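Local coordinates for thiamine-monophosphate kinase (Aquifex aeolicus, PDB 1VQV), which uses ATP to phosphorylate thiamine monophosphate, giving thiamine diphosphate, the active form of vitamin B1, at residues N68-I73 with S205-D210; L164-M169 with P176-L181; I182-R187 with S237-M242; V195-K200 with F266-E271. All coordinates share one frame; numbering follows the deposited sequence.

Interaction 1: residues N68-I73 with S205-D210; sequences NVSDVI and SMDISD
D207 lays one carboxylate oxygen against S70, its OD2 lying 3.2 Å from S70 CB and 3.5 Å from the backbone oxygen S70 O. The stem of the same side chain meets the next helical residue, with D207 CB 4.1 Å from D71 OD1. Because CG of D207 stands anti to the backbone N (chi1 176°), the acid reaches off the strand toward the helix. No hydrogen bond joins the two segments. The carboxylates of D71 and D207 are turned 61° apart, and D71 OD1 stays 4.8 Å from D207 OD1, like charges whose oxygens do not touch. Such a gathering of acids makes sense as a metal site: both residues bind one magnesium ion, D71 binds two more, and D27 and E260 stand close by. Small S70 suits the side facing D207, since it lets the acid lie close to the helix. An asparagine in place of D207 would probably leave the magnesium ion it shares with D71 short of a negative ligand. Just after the strand, S209 belongs to the ATP site and D210 binds another magnesium ion. The contact thus joins the end of helix 57-73, which packs V69 and V72 on strand 127-136, to strand 204-208, an outermost strand of the second sheet, whose neighbour 263-268 also receives I73.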
# COMPACT_ATOMS: atom_id res chain seq x y z
N ASN B 68 -10.88 1.92 -3.52
CA ASN B 68 -9.80 2.05 -4.48
C ASN B 68 -10.28 1.98 -5.92
O ASN B 68 -9.72 2.65 -6.79
CB ASN B 68 -8.74 0.98 -4.27
CG ASN B 68 -7.77 1.37 -3.21
OD1 ASN B 68 -7.44 2.53 -3.08
ND2 ASN B 68 -7.29 0.40 -2.45
N VAL B 69 -11.30 1.18 -6.16
CA VAL B 69 -11.86 1.02 -7.50
C VAL B 69 -12.54 2.32 -7.96
O VAL B 69 -12.47 2.68 -9.13
CB VAL B 69 -12.88 -0.16 -7.54
CG1 VAL B 69 -13.53 -0.23 -8.90
CG2 VAL B 69 -12.18 -1.47 -7.22
N SER B 70 -13.18 3.02 -7.03
CA SER B 70 -13.87 4.26 -7.34
C SER B 70 -12.96 5.39 -7.81
O SER B 70 -13.42 6.32 -8.46
CB SER B 70 -14.66 4.74 -6.12
OG SER B 70 -15.83 3.95 -5.97
N ASP B 71 -11.68 5.29 -7.46
CA ASP B 71 -10.69 6.28 -7.86
C ASP B 71 -10.15 5.94 -9.23
O ASP B 71 -9.96 6.83 -10.07
CB ASP B 71 -9.54 6.30 -6.87
CG ASP B 71 -9.95 6.78 -5.52
OD1 ASP B 71 -10.54 7.88 -5.45
OD2 ASP B 71 -9.70 6.05 -4.53
N VAL B 72 -9.88 4.66 -9.45
CA VAL B 72 -9.41 4.17 -10.73
C VAL B 72 -10.50 4.44 -11.76
O VAL B 72 -10.23 4.89 -12.87
CB VAL B 72 -9.16 2.64 -10.72
CG1 VAL B 72 -8.80 2.16 -12.12
CG2 VAL B 72 -8.05 2.29 -9.74
N ILE B 73 -11.74 4.18 -11.37
CA ILE B 73 -12.88 4.36 -12.24
C ILE B 73 -13.09 5.82 -12.65
O ILE B 73 -13.36 6.11 -13.81
CB ILE B 73 -14.16 3.75 -11.55
CG1 ILE B 73 -14.61 2.55 -12.36
CG2 ILE B 73 -15.29 4.77 -11.40
CD1 ILE B 73 -13.48 1.61 -12.68
N SER B 205 -12.93 14.79 -14.77
CA SER B 205 -13.60 13.74 -13.98
C SER B 205 -12.91 13.53 -12.63
O SER B 205 -11.75 13.86 -12.46
CB SER B 205 -13.63 12.40 -14.73
OG SER B 205 -14.44 11.45 -14.06
N MSE B 206 -13.65 12.96 -11.68
CA MSE B 206 -13.12 12.70 -10.35
C MSE B 206 -14.20 12.15 -9.41
O MSE B 206 -15.38 12.44 -9.55
CB MSE B 206 -12.59 13.98 -9.72
CG MSE B 206 -13.64 14.77 -8.99
SE MSE B 206 -12.91 16.40 -8.19
CE MSE B 206 -13.24 17.60 -9.68
N ASP B 207 -13.76 11.36 -8.44
CA ASP B 207 -14.68 10.78 -7.47
C ASP B 207 -14.98 11.79 -6.36
O ASP B 207 -14.08 12.46 -5.85
CB ASP B 207 -14.07 9.50 -6.89
CG ASP B 207 -14.92 8.89 -5.80
OD1 ASP B 207 -14.98 9.47 -4.69
OD2 ASP B 207 -15.54 7.83 -6.06
N ILE B 208 -16.26 11.93 -6.02
CA ILE B 208 -16.65 12.83 -4.96
C ILE B 208 -16.31 12.11 -3.66
O ILE B 208 -16.98 11.15 -3.26
CB ILE B 208 -18.15 13.14 -5.04
CG1 ILE B 208 -18.46 13.77 -6.41
CG2 ILE B 208 -18.55 14.08 -3.89
CD1 ILE B 208 -19.93 14.01 -6.66
N SER B 209 -15.24 12.57 -3.02
CA SER B 209 -14.75 11.94 -1.80
C SER B 209 -14.75 12.89 -0.61
O SER B 209 -14.83 12.44 0.54
CB SER B 209 -13.35 11.39 -2.04
OG SER B 209 -12.53 12.38 -2.65
N ASP B 210 -14.67 14.19 -0.86
CA ASP B 210 -14.68 15.16 0.22
C ASP B 210 -15.98 15.97 0.20
O ASP B 210 -16.14 16.91 0.97
CB ASP B 210 -13.50 16.12 0.10
CG ASP B 210 -12.26 15.47 -0.46
OD1 ASP B 210 -11.68 14.58 0.21
OD2 ASP B 210 -11.84 15.86 -1.58

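Interaction 2: residues L164-M169 with P176-L181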
# COMPACT_ATOMS: atom_id res chain seq x y z
N LEU B 164 -23.80 7.15 7.94
CA LEU B 164 -22.78 7.17 8.98
C LEU B 164 -23.40 7.70 10.28
O LEU B 164 -23.07 7.24 11.38
CB LEU B 164 -21.61 8.07 8.56
CG LEU B 164 -20.55 8.34 9.64
CD1 LEU B 164 -20.04 7.03 10.21
CD2 LEU B 164 -19.41 9.16 9.04
N GLU B 165 -24.29 8.67 10.14
CA GLU B 165 -24.96 9.26 11.28
C GLU B 165 -25.92 8.25 11.89
O GLU B 165 -26.06 8.18 13.11
CB GLU B 165 -25.71 10.53 10.87
CG GLU B 165 -24.81 11.75 10.69
CD GLU B 165 -25.50 12.86 9.90
OE1 GLU B 165 -26.72 13.04 10.08
OE2 GLU B 165 -24.83 13.54 9.12
N LEU B 166 -26.59 7.46 11.04
CA LEU B 166 -27.52 6.43 11.52
C LEU B 166 -26.70 5.36 12.25
O LEU B 166 -27.13 4.81 13.28
CB LEU B 166 -28.29 5.81 10.34
CG LEU B 166 -29.34 6.64 9.58
CD1 LEU B 166 -30.05 5.79 8.54
CD2 LEU B 166 -30.36 7.18 10.55
N LEU B 167 -25.52 5.04 11.74
CA LEU B 167 -24.68 4.07 12.40
C LEU B 167 -24.29 4.63 13.75
O LEU B 167 -24.42 3.96 14.77
CB LEU B 167 -23.44 3.79 11.57
CG LEU B 167 -23.72 2.92 10.35
CD1 LEU B 167 -22.47 2.80 9.50
CD2 LEU B 167 -24.21 1.55 10.82
N LEU B 168 -23.82 5.88 13.77
CA LEU B 168 -23.41 6.48 15.03
C LEU B 168 -24.55 6.47 16.06
O LEU B 168 -24.31 6.61 17.25
CB LEU B 168 -22.90 7.91 14.82
CG LEU B 168 -21.65 8.16 13.96
CD1 LEU B 168 -21.29 9.63 14.02
CD2 LEU B 168 -20.46 7.31 14.45
N MSE B 169 -25.79 6.32 15.62
CA MSE B 169 -26.87 6.32 16.60
C MSE B 169 -26.89 4.99 17.32
O MSE B 169 -27.52 4.84 18.37
CB MSE B 169 -28.22 6.57 15.93
CG MSE B 169 -28.24 7.77 15.01
SE MSE B 169 -30.01 8.22 14.40
CE MSE B 169 -30.52 6.50 13.63
N PRO B 176 -36.21 0.37 6.70
CA PRO B 176 -35.57 0.08 5.41
C PRO B 176 -34.94 1.32 4.77
O PRO B 176 -33.80 1.29 4.36
CB PRO B 176 -36.73 -0.45 4.55
CG PRO B 176 -37.76 -0.87 5.53
CD PRO B 176 -37.74 0.18 6.61
N PHE B 177 -35.71 2.40 4.73
CA PHE B 177 -35.18 3.60 4.13
C PHE B 177 -33.88 3.96 4.81
O PHE B 177 -32.98 4.51 4.19
CB PHE B 177 -36.21 4.74 4.17
CG PHE B 177 -36.12 5.62 5.38
CD1 PHE B 177 -35.14 6.61 5.46
CD2 PHE B 177 -37.07 5.52 6.39
CE1 PHE B 177 -35.12 7.50 6.54
CE2 PHE B 177 -37.06 6.40 7.46
CZ PHE B 177 -36.09 7.39 7.54
N GLU B 178 -33.77 3.62 6.09
CA GLU B 178 -32.56 3.91 6.84
C GLU B 178 -31.48 2.89 6.51
O GLU B 178 -30.30 3.23 6.47
CB GLU B 178 -32.87 3.93 8.33
CG GLU B 178 -33.83 5.06 8.69
CD GLU B 178 -34.32 5.02 10.12
OE1 GLU B 178 -34.83 3.97 10.57
OE2 GLU B 178 -34.22 6.06 10.80
N LEU B 179 -31.89 1.65 6.24
CA LEU B 179 -30.92 0.61 5.90
C LEU B 179 -30.22 0.90 4.57
O LEU B 179 -29.00 0.82 4.49
CB LEU B 179 -31.60 -0.76 5.85
CG LEU B 179 -31.95 -1.41 7.19
CD1 LEU B 179 -32.49 -2.80 6.95
CD2 LEU B 179 -30.70 -1.47 8.09
N ALA B 180 -31.00 1.24 3.55
CA ALA B 180 -30.45 1.55 2.24
C ALA B 180 -29.40 2.64 2.34
O ALA B 180 -28.44 2.67 1.56
CB ALA B 180 -31.56 1.98 1.30
N LEU B 181 -29.58 3.53 3.31
CA LEU B 181 -28.65 4.63 3.54
C LEU B 181 -27.35 4.15 4.16
O LEU B 181 -26.26 4.58 3.77
CB LEU B 181 -29.29 5.67 4.47
CG LEU B 181 -30.34 6.57 3.83
CD1 LEU B 181 -30.97 7.51 4.86
CD2 LEU B 181 -29.68 7.36 2.72
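L166 pushes one methyl of its fork at the stem of E178, with L166 CD1 3.4 Å from E178 CB and 3.9 Å from E178 CG. The leucine has CG anti to its carbonyl carbon, beside the backbone N (chi1 -69°), a common helical setting that sends the fork across to helix 176-186. The same CD1 meets L181 one turn further on, 4.1 Å from L181 CB, so a single methyl sits against two residues of one helix face. Its other branch runs beside the glutamate's end, L166 CD2 being 4.0 Å from E178 OE2. E178 crosses the leucine at about a right angle and stays extended beyond CG (chi2 172°), which carries its carboxylate out along the second branch of L166. There OE2 is hydrogen-bonded to Y247 OH and OE1 to E175 N, giving this buried acid partners for both oxygens. Y243 of helix 238-246 also touches L166 and L181. The pair joins two consecutive helices, 159-168 and 176-186, across the short loop between them. The contact is mostly apolar, though L166 CD1 also lies against the less surely placed carbonyl oxygen of E178; no hydrogen bond joins the segments, which meet here by van der Waals packing.

Interaction 3: residues I182-R187 with S237-M242. With PO4 (phosphate ion), chain E; PO4 (phosphate ion), chain F.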
# COMPACT_ATOMS: atom_id res chain seq x y z
N ILE B 182 -27.49 3.25 5.13
CA ILE B 182 -26.36 2.66 5.84
C ILE B 182 -25.57 1.81 4.86
O ILE B 182 -24.35 1.85 4.81
CB ILE B 182 -26.85 1.77 7.01
CG1 ILE B 182 -27.86 2.55 7.86
CG2 ILE B 182 -25.67 1.31 7.87
CD1 ILE B 182 -28.42 1.77 9.05
N GLN B 183 -26.28 1.02 4.07
CA GLN B 183 -25.64 0.15 3.11
C GLN B 183 -24.81 0.96 2.11
O GLN B 183 -23.73 0.53 1.72
CB GLN B 183 -26.71 -0.72 2.44
CG GLN B 183 -27.46 -1.60 3.47
CD GLN B 183 -28.43 -2.64 2.89
OE1 GLN B 183 -28.97 -3.48 3.63
NE2 GLN B 183 -28.65 -2.59 1.58
N ARG B 184 -25.30 2.13 1.72
CA ARG B 184 -24.58 2.99 0.77
C ARG B 184 -23.26 3.48 1.35
O ARG B 184 -22.32 3.82 0.62
CB ARG B 184 -25.46 4.19 0.39
CG ARG B 184 -26.32 3.94 -0.84
CD ARG B 184 -27.62 4.73 -0.87
NE ARG B 184 -28.60 4.01 -1.69
CZ ARG B 184 -29.91 4.23 -1.68
NH1 ARG B 184 -30.44 5.17 -0.91
NH2 ARG B 184 -30.70 3.47 -2.43
N HIS B 185 -23.20 3.52 2.67
CA HIS B 185 -22.00 3.98 3.35
C HIS B 185 -21.09 2.82 3.72
O HIS B 185 -19.88 2.94 3.68
CB HIS B 185 -22.40 4.78 4.59
CG HIS B 185 -21.24 5.17 5.45
ND1 HIS B 185 -20.84 4.41 6.52
CD2 HIS B 185 -20.41 6.23 5.41
CE1 HIS B 185 -19.80 4.98 7.11
NE2 HIS B 185 -19.52 6.09 6.45
N LEU B 186 -21.69 1.68 4.05
CA LEU B 186 -20.92 0.52 4.44
C LEU B 186 -20.47 -0.36 3.27
O LEU B 186 -19.32 -0.79 3.21
CB LEU B 186 -21.72 -0.33 5.44
CG LEU B 186 -21.03 -0.64 6.77
CD1 LEU B 186 -20.48 0.63 7.35
CD2 LEU B 186 -22.02 -1.28 7.74
N ARG B 187 -21.38 -0.62 2.35
CA ARG B 187 -21.10 -1.45 1.19
C ARG B 187 -21.38 -0.68 -0.10
O ARG B 187 -22.26 -1.06 -0.87
CB ARG B 187 -21.98 -2.71 1.21
CG ARG B 187 -21.23 -4.01 1.42
CD ARG B 187 -21.99 -5.24 0.88
NE ARG B 187 -22.11 -5.21 -0.58
CZ ARG B 187 -21.96 -6.27 -1.37
NH1 ARG B 187 -21.67 -7.45 -0.86
NH2 ARG B 187 -22.11 -6.15 -2.68
N SER B 237 -31.85 11.39 -3.23
CA SER B 237 -32.50 10.10 -3.07
C SER B 237 -33.70 10.18 -2.13
O SER B 237 -33.78 11.07 -1.28
CB SER B 237 -31.49 9.07 -2.56
OG SER B 237 -31.87 8.56 -1.29
N ASN B 238 -34.61 9.23 -2.30
CA ASN B 238 -35.82 9.13 -1.49
C ASN B 238 -35.58 8.90 0.00
O ASN B 238 -36.27 9.49 0.83
CB ASN B 238 -36.73 8.04 -2.07
CG ASN B 238 -37.51 8.52 -3.30
OD1 ASN B 238 -36.93 8.73 -4.39
ND2 ASN B 238 -38.81 8.70 -3.14
N GLU B 239 -34.62 8.05 0.35
CA GLU B 239 -34.34 7.80 1.76
C GLU B 239 -33.60 8.98 2.42
O GLU B 239 -33.75 9.21 3.62
CB GLU B 239 -33.57 6.49 1.94
CG GLU B 239 -32.76 6.02 0.75
CD GLU B 239 -33.61 5.55 -0.41
OE1 GLU B 239 -34.43 4.61 -0.25
OE2 GLU B 239 -33.45 6.12 -1.51
N LEU B 240 -32.83 9.73 1.63
CA LEU B 240 -32.15 10.89 2.18
C LEU B 240 -33.22 11.93 2.49
O LEU B 240 -33.15 12.65 3.49
CB LEU B 240 -31.13 11.48 1.20
CG LEU B 240 -30.46 12.75 1.76
CD1 LEU B 240 -29.80 12.43 3.08
CD2 LEU B 240 -29.42 13.28 0.79
N LYS B 241 -34.23 11.99 1.63
CA LYS B 241 -35.33 12.92 1.86
C LYS B 241 -36.03 12.56 3.16
O LYS B 241 -36.21 13.40 4.05
CB LYS B 241 -36.32 12.88 0.70
CG LYS B 241 -35.80 13.59 -0.51
CD LYS B 241 -36.75 13.42 -1.66
CE LYS B 241 -36.29 14.23 -2.86
NZ LYS B 241 -37.28 14.02 -3.93
N MSE B 242 -36.41 11.29 3.25
CA MSE B 242 -37.09 10.74 4.42
C MSE B 242 -36.23 10.90 5.67
O MSE B 242 -36.69 11.40 6.70
CB MSE B 242 -37.41 9.27 4.17
CG MSE B 242 -38.18 9.05 2.87
SE MSE B 242 -38.68 7.19 2.53
CE MSE B 242 -37.34 6.67 1.20
P PO4 E . -33.69 6.16 -5.00
O1 PO4 E . -34.74 7.20 -5.09
O2 PO4 E . -32.81 6.24 -6.19
O3 PO4 E . -32.89 6.37 -3.79
O4 PO4 E . -34.32 4.82 -4.94
P PO4 F . -23.19 -8.43 2.69
O1 PO4 F . -24.25 -8.69 1.67
O2 PO4 F . -23.57 -7.27 3.53
O3 PO4 F . -23.02 -9.63 3.55
O4 PO4 F . -21.90 -8.13 2.00
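R184 and E239 bury the most surface here, and they meet as a salt bridge, with R184 NH1 3.2 Å from E239 OE2, although the position of that oxygen is not fully certain. The arginine chain is extended from CG to NE and crosses the glutamate at about a right angle. The guanidinium plane is turned 79° against the carboxylate, too steep for the two groups to pair flat, edge along edge. E239 bends at chi2 (-70°), which folds its acid end back toward the start of its own helix. R184 NH1 also makes a salt bridge to D159 OD2, so one nitrogen, NH1, serves two acids. Replacing R184 with an alanine would probably leave D159 and E239 close together without the positive charge that links them. S237 is the third participant: it holds the N-cap position of helix 238-246, its OG accepting from L240 N at 3.3 Å with an angle of 160°, while OG is also hydrogen-bonded to D159. A serine fits there because its short hydroxyl can satisfy an N-H of the first turn. Through the R184-E239 bridge the first turn of helix 238-246 meets helix 176-186. A phosphate ion, probably from the crystallisation liquor, lies at the same helix start, where N238 N gives its O1 a weak, long bond of 3.5 Å; helix N-termini commonly attract anions. At the end of the first segment, R187 NH1 is hydrogen-bonded to O4 of a second phosphate at 2.9 Å, and its guanidinium also makes a cation-pi contact with W62.

Interaction 4: residues V195-K200 with F266-E271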
# COMPACT_ATOMS: atom_id res chain seq x y z
N VAL B 195 -17.17 3.56 -16.71
CA VAL B 195 -15.85 3.59 -17.30
C VAL B 195 -15.88 3.97 -18.76
O VAL B 195 -15.25 4.95 -19.14
CB VAL B 195 -15.09 2.24 -17.07
CG1 VAL B 195 -14.05 2.01 -18.16
CG2 VAL B 195 -14.38 2.29 -15.72
N LYS B 196 -16.63 3.24 -19.57
CA LYS B 196 -16.73 3.54 -21.00
C LYS B 196 -17.10 5.00 -21.27
O LYS B 196 -16.50 5.67 -22.10
CB LYS B 196 -17.77 2.63 -21.65
CG LYS B 196 -17.51 1.17 -21.43
CD LYS B 196 -16.19 0.75 -22.08
CE LYS B 196 -16.08 -0.76 -22.14
NZ LYS B 196 -17.23 -1.33 -22.88
N HIS B 197 -18.11 5.49 -20.55
CA HIS B 197 -18.54 6.86 -20.74
C HIS B 197 -17.47 7.87 -20.38
O HIS B 197 -17.24 8.82 -21.11
CB HIS B 197 -19.80 7.16 -19.91
CG HIS B 197 -20.37 8.52 -20.18
ND1 HIS B 197 -21.13 8.79 -21.30
CD2 HIS B 197 -20.21 9.69 -19.53
CE1 HIS B 197 -21.42 10.08 -21.32
NE2 HIS B 197 -20.87 10.65 -20.26
N ILE B 198 -16.81 7.67 -19.24
CA ILE B 198 -15.78 8.60 -18.79
C ILE B 198 -14.49 8.55 -19.61
O ILE B 198 -13.87 9.59 -19.87
CB ILE B 198 -15.44 8.35 -17.31
CG1 ILE B 198 -16.69 8.55 -16.45
CG2 ILE B 198 -14.32 9.28 -16.88
CD1 ILE B 198 -17.26 9.95 -16.46
N GLN B 199 -14.10 7.34 -20.00
CA GLN B 199 -12.89 7.12 -20.79
C GLN B 199 -13.15 7.53 -22.24
O GLN B 199 -12.34 7.25 -23.12
CB GLN B 199 -12.47 5.62 -20.78
CG GLN B 199 -13.25 4.70 -21.78
CD GLN B 199 -12.78 3.21 -21.82
OE1 GLN B 199 -12.80 2.50 -20.81
NE2 GLN B 199 -12.38 2.75 -23.00
N LYS B 200 -14.26 8.21 -22.48
CA LYS B 200 -14.63 8.59 -23.83
C LYS B 200 -15.25 9.97 -24.01
O LYS B 200 -15.15 10.56 -25.08
CB LYS B 200 -15.58 7.55 -24.40
CG LYS B 200 -16.21 7.87 -25.74
CD LYS B 200 -15.43 7.28 -26.90
CE LYS B 200 -16.30 7.22 -28.15
NZ LYS B 200 -17.57 6.51 -27.83
N PHE B 266 -18.00 14.75 -13.19
CA PHE B 266 -17.31 14.90 -14.46
C PHE B 266 -17.88 16.03 -15.29
O PHE B 266 -18.90 16.59 -14.95
CB PHE B 266 -17.36 13.58 -15.24
CG PHE B 266 -18.77 13.03 -15.47
CD1 PHE B 266 -19.32 12.98 -16.75
CD2 PHE B 266 -19.54 12.54 -14.41
CE1 PHE B 266 -20.61 12.44 -16.98
CE2 PHE B 266 -20.83 12.01 -14.63
CZ PHE B 266 -21.35 11.96 -15.92
N THR B 267 -17.21 16.38 -16.38
CA THR B 267 -17.71 17.44 -17.25
C THR B 267 -17.49 17.13 -18.71
O THR B 267 -16.50 16.51 -19.10
CB THR B 267 -17.03 18.80 -17.00
OG1 THR B 267 -15.73 18.80 -17.59
CG2 THR B 267 -16.92 19.09 -15.54
N HIS B 268 -18.46 17.57 -19.52
CA HIS B 268 -18.43 17.42 -20.96
C HIS B 268 -19.65 18.11 -21.58
O HIS B 268 -20.60 18.47 -20.88
CB HIS B 268 -18.33 15.94 -21.37
CG HIS B 268 -19.49 15.08 -20.94
ND1 HIS B 268 -20.80 15.41 -21.19
CD2 HIS B 268 -19.52 13.84 -20.40
CE1 HIS B 268 -21.59 14.41 -20.84
NE2 HIS B 268 -20.83 13.44 -20.36
N PRO B 269 -19.63 18.35 -22.91
CA PRO B 269 -20.78 19.00 -23.55
C PRO B 269 -22.11 18.26 -23.30
O PRO B 269 -22.15 17.03 -23.25
CB PRO B 269 -20.37 19.05 -25.04
CG PRO B 269 -19.34 17.96 -25.17
CD PRO B 269 -18.56 18.06 -23.89
N LYS B 270 -23.18 19.03 -23.12
CA LYS B 270 -24.50 18.47 -22.83
C LYS B 270 -24.99 17.45 -23.84
O LYS B 270 -25.71 16.51 -23.49
CB LYS B 270 -25.53 19.59 -22.72
CG LYS B 270 -26.92 19.09 -22.54
CD LYS B 270 -27.85 20.23 -22.17
CE LYS B 270 -29.24 19.70 -21.78
NZ LYS B 270 -29.99 20.76 -21.06
N GLU B 271 -24.60 17.64 -25.09
CA GLU B 271 -24.97 16.75 -26.16
C GLU B 271 -24.64 15.26 -25.87
O GLU B 271 -25.30 14.35 -26.38
CB GLU B 271 -24.27 17.21 -27.46
CG GLU B 271 -23.22 18.35 -27.29
CD GLU B 271 -22.05 18.27 -28.32
OE1 GLU B 271 -21.50 17.15 -28.49
OE2 GLU B 271 -21.68 19.31 -28.94
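H197 reaches from helix 195-201 to two rings of strand 263-268. Its CG lies anti to the backbone N (chi1 -174°), which carries the imidazole off the helix toward the sheet. There H197 NE2 is hydrogen-bonded to H268 NE2 at 2.8 Å with an angle of 155°, and either ring could be the donor. The two imidazoles meet rim to rim with their planes 62° apart, neither lying over the other's face. The same edge of H197 touches F266 in an oblique approach, NE2 being 3.7 Å from F266 CE1. The next residue, I198, takes the other part of the phenylalanine. Its CD1 sits over one face of the F266 ring, 3.9 Å from the centroid, in a CH-pi contact, and it is 3.6 Å from F266 CG. Isoleucine suits this place because its CD1, at the end of the longer branch, can lie over a ring face. On the strand, F266 and H268 both point toward the helix, with T267 between them turned elsewhere, so one face of the strand presents two rings. With H197 they form an aromatic cluster, which F152 and Y201 extend. H268 is fixed further by ND1, which donates to P269 O at 2.9 Å. Histidine fits both polar positions, since its ring packs like an aromatic and yet offers nitrogens to a partner. A bond between two NE2 atoms needs a proton on one and none on the other, so this buried pair is unlikely to carry two full positive charges at once.

Interaction 1 lies nearest the chain's centre and is buried, as are interactions 2 and 4 farther out; interaction 3 is only partly buried. Interactions 1 and 4 reach the same sheet, where strands 204-208 and 263-268 are neighbours, and they touch where S205 meets I198 and F266. Interactions 2 and 3 share helix 176-186, their centres about 7 Å apart, with L181 and F177 packing on E239. Chemistry follows place: acids gather round the magnesium sites in interaction 1, a leucine packed on a glutamate's methylenes and another leucine joins successive helices in interaction 2, opposite charges pair in the less covered interaction 3, and rings plus a histidine bond fill interaction 4.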